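Local coordinates for flavodoxin (Aquifex aeolicus, PDB 2ARK), which is an FMN-binding flavodoxin that carries electrons, probably as a low-potential donor to a number of redox enzymes, at the interface of chains A and B and the interface of chains A and C. Residues are numbered along the deposited sequence; one frame, centred on the assembly and turned at random. Chains: chain A/B/C, Flavodoxin.

Contacts 1 and 2 join chain A to two different copies of the same protein. The centres of their C-alpha atoms lie about 23 Å apart. Both draw on helix 104-117. Asn117, at the end of that helix, takes part in each: B:Asn117 lies against A:Met64 in contact 1, and C:Asn117 binds A:Tyr137 in contact 2. By symmetry, Asn117 of one copy can meet two neighbours. Both interfaces are two-fold symmetric, which suits the deposited assembly of four chains. The structure alone does not show that this tetramer forms in solution.

Contact 1: the interface of chains A and B. Residues chain A 64; chain B 72, 76, 83, 114, 117-118.
A:Met64 reaches from a loop of one flavodoxin into a pocket on the next, lined by B:Asp76, B:Trp83, B:Met114, B:Asn117 and B:Phe118. The loop follows strand 55-61; in the flavodoxin family this region commonly helps to hold the FMN. The pocket lies between helices 69-78 and 104-117, with B:Trp83 from the loop after 3-10 helix 79-81 and B:Phe118 just past helix 104-117. A:Met64 is a selenomethionine.

Apolar packing carries much of the contact. The selenium sits obliquely above the rim of the B:Phe118 ring, 3.4 Å from CE1. The methionine side chain lies roughly perpendicular to that of the phenylalanine. CG of A:Met64 is anti to its carbonyl carbon (chi1 -54°). Further bends at chi2 and chi3 turn the selenium over the phenyl rim and curl CE back toward B:Asn117. B:Trp83 comes over the same face of the phenyl ring, and its CD1 lies 3.9 Å from the selenium of A:Met64. Nearer the backbone, CB of A:Met64 packs on CG of B:Met114 at 3.7 Å.

Polar groups also touch the methionine, here by van der Waals contact. B:Asn117 turns the flat face of its amide to the A:Met64 backbone, with CG 3.8 Å from CA. Its OD1 points toward the methionine CE. The carboxylate OD1 of B:Asp76 lies 3.2 Å from A:Met64 CG, a close approach where the two side chains run antiparallel as they pass.

Bonds within chain B steady the walls. B:Lys72 NZ makes a salt bridge of 3.0 Å to B:Asp76 OD2, on its syn lone pair. This should help to fix the carboxylate and offset its charge. The indole NE1 of B:Trp83 donates to the backbone O of B:Asn117 at 2.8 Å. That bond is bent, and the donor stands above the carbonyl plane. It ties the indole to the end of helix 104-117.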
# COMPACT_ATOMS: atom_id res chain seq x y z
N MSE A 64 -13.52 -3.47 4.77
CA MSE A 64 -12.84 -4.30 3.79
C MSE A 64 -11.41 -3.81 3.59
O MSE A 64 -10.89 -3.80 2.48
CB MSE A 64 -13.61 -4.37 2.47
CG MSE A 64 -15.08 -4.81 2.60
SE MSE A 64 -15.37 -6.61 3.56
CE MSE A 64 -15.24 -6.13 5.67
N LYS B 72 -16.84 0.35 -3.96
CA LYS B 72 -16.74 0.17 -2.51
C LYS B 72 -18.11 -0.06 -1.81
O LYS B 72 -18.21 -0.96 -0.99
CB LYS B 72 -16.00 1.38 -1.93
CG LYS B 72 -15.50 1.23 -0.52
CD LYS B 72 -14.17 0.49 -0.44
CE LYS B 72 -14.12 -0.44 0.76
NZ LYS B 72 -14.53 0.17 2.07
N ASP B 76 -19.05 -3.33 0.35
CA ASP B 76 -19.49 -3.15 1.73
C ASP B 76 -20.96 -3.64 1.89
O ASP B 76 -21.23 -4.50 2.74
CB ASP B 76 -19.29 -1.68 2.21
CG ASP B 76 -17.78 -1.27 2.35
OD1 ASP B 76 -16.90 -2.18 2.32
OD2 ASP B 76 -17.45 -0.03 2.48
N TRP B 83 -19.29 -12.34 3.52
CA TRP B 83 -17.95 -12.33 4.08
C TRP B 83 -17.74 -13.52 5.05
O TRP B 83 -18.54 -13.75 5.96
CB TRP B 83 -17.66 -11.00 4.78
CG TRP B 83 -16.25 -10.90 5.27
CD1 TRP B 83 -15.18 -10.42 4.58
CD2 TRP B 83 -15.75 -11.32 6.56
NE1 TRP B 83 -14.04 -10.49 5.37
CE2 TRP B 83 -14.36 -11.05 6.57
CE3 TRP B 83 -16.33 -11.89 7.69
CZ2 TRP B 83 -13.55 -11.32 7.68
CZ3 TRP B 83 -15.52 -12.17 8.79
CH2 TRP B 83 -14.14 -11.89 8.77
N MSE B 114 -9.14 -5.00 -0.87
CA MSE B 114 -10.52 -5.33 -0.70
C MSE B 114 -10.79 -6.83 -0.94
O MSE B 114 -11.41 -7.50 -0.10
CB MSE B 114 -11.32 -4.46 -1.64
CG MSE B 114 -12.67 -4.10 -1.15
SE MSE B 114 -13.52 -2.85 -2.43
CE MSE B 114 -13.18 -3.80 -4.16
N ASN B 117 -9.46 -9.27 1.60
CA ASN B 117 -10.29 -9.24 2.79
C ASN B 117 -11.39 -10.29 2.70
O ASN B 117 -11.81 -10.79 3.71
CB ASN B 117 -10.92 -7.87 3.00
CG ASN B 117 -11.05 -7.54 4.45
OD1 ASN B 117 -12.11 -7.78 5.05
ND2 ASN B 117 -9.99 -7.00 5.06
N PHE B 118 -11.83 -10.63 1.50
CA PHE B 118 -12.82 -11.70 1.36
C PHE B 118 -12.21 -13.12 1.41
O PHE B 118 -12.93 -14.08 1.32
CB PHE B 118 -13.70 -11.48 0.12
CG PHE B 118 -14.76 -10.43 0.34
CD1 PHE B 118 -14.42 -9.06 0.30
CD2 PHE B 118 -16.07 -10.80 0.65
CE1 PHE B 118 -15.39 -8.07 0.54
CE2 PHE B 118 -17.05 -9.84 0.88
CZ PHE B 118 -16.71 -8.46 0.82

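Contact 2: the interface of chains A and C. Residues chain A 109, 136-137; chain C 113, 116-117.
The phenol of A:Tyr137 meets the end of helix 104-117 of chain C, in an interface between two copies of the flavodoxin. Here the contact is tight. The hydroxyl OH of A:Tyr137 donates to the backbone O of C:Thr113 at 2.8 Å. The donor stands well above that carbonyl plane, while the carbonyl oxygen lies in the plane of the phenol ring, at its edge. The same OH accepts a nearly straight bond from the amide ND2 of C:Asn117 (2.7 Å, 170° at H). The hydroxyl lies in the amide plane, and the ring is turned 56° from it. The two bonds together fix where the hydroxyl points. The carbonyl end of the helix may make the C:Thr113 oxygen a somewhat better acceptor.

Carbon packing flanks the phenol. CG2 of C:Thr113, anti to its backbone N, comes to 3.7 Å from A:Tyr137 CZ. CB of C:Met116 lies 3.9 Å from CE2 of the same ring.

The outlying parts are looser. The imidazole of A:His136 brings only CD2 near the C:Asn117 amide, with the planes 76° apart. A water spans the backbones, bound to A:His136 O at 3.1 Å and to C:Met116 O at 3.0 Å. Elsewhere the selenomethionines A:Met109 and C:Met116 meet at a slant, with SE of the first 4.0 Å from CE of the second.

A:His136 and A:Tyr137 lie in the short loop between strands 133-135 and 139-142. A:Met109 belongs to helix 104-117 of its own chain, so this helix contributes from both copies.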
# COMPACT_ATOMS: atom_id res chain seq x y z
N MSE A 109 -3.38 3.64 5.58
CA MSE A 109 -2.67 3.78 4.31
C MSE A 109 -3.57 4.27 3.18
O MSE A 109 -3.15 5.15 2.45
CB MSE A 109 -1.99 2.49 3.88
CG MSE A 109 -0.73 2.21 4.63
SE MSE A 109 0.68 3.64 4.48
CE MSE A 109 0.50 4.02 2.64
N HIS A 136 2.23 4.71 13.96
CA HIS A 136 3.14 5.07 12.87
C HIS A 136 2.50 5.56 11.57
O HIS A 136 3.11 6.36 10.84
CB HIS A 136 4.12 3.91 12.57
CG HIS A 136 5.11 3.66 13.65
ND1 HIS A 136 5.18 4.43 14.79
CD2 HIS A 136 6.10 2.74 13.76
CE1 HIS A 136 6.16 3.99 15.56
NE2 HIS A 136 6.73 2.97 14.96
N TYR A 137 1.32 5.04 11.26
CA TYR A 137 0.58 5.42 10.02
C TYR A 137 -0.73 6.11 10.34
O TYR A 137 -1.46 6.56 9.45
CB TYR A 137 0.45 4.22 9.04
CG TYR A 137 1.84 3.74 8.72
CD1 TYR A 137 2.40 2.64 9.40
CD2 TYR A 137 2.65 4.46 7.85
CE1 TYR A 137 3.76 2.25 9.17
CE2 TYR A 137 4.02 4.09 7.62
CZ TYR A 137 4.55 2.98 8.27
OH TYR A 137 5.88 2.61 8.02
N THR C 113 6.31 4.94 2.88
CA THR C 113 6.03 4.18 4.08
C THR C 113 7.20 4.27 5.01
O THR C 113 7.04 4.44 6.22
CB THR C 113 5.81 2.71 3.70
OG1 THR C 113 4.62 2.63 2.92
CG2 THR C 113 5.69 1.78 4.91
N MSE C 116 7.59 8.00 6.29
CA MSE C 116 6.58 8.22 7.33
C MSE C 116 6.93 7.58 8.66
O MSE C 116 6.59 8.10 9.72
CB MSE C 116 5.20 7.75 6.88
CG MSE C 116 4.56 8.66 5.87
SE MSE C 116 2.66 8.19 5.55
CE MSE C 116 2.89 6.87 3.97
N ASN C 117 7.65 6.47 8.60
CA ASN C 117 8.04 5.76 9.80
C ASN C 117 8.95 6.60 10.69
O ASN C 117 8.96 6.42 11.91
CB ASN C 117 8.72 4.44 9.45
CG ASN C 117 8.43 3.33 10.47
OD1 ASN C 117 9.14 3.20 11.48
ND2 ASN C 117 7.42 2.51 10.19
O HOH W 1 5.71 7.10 12.39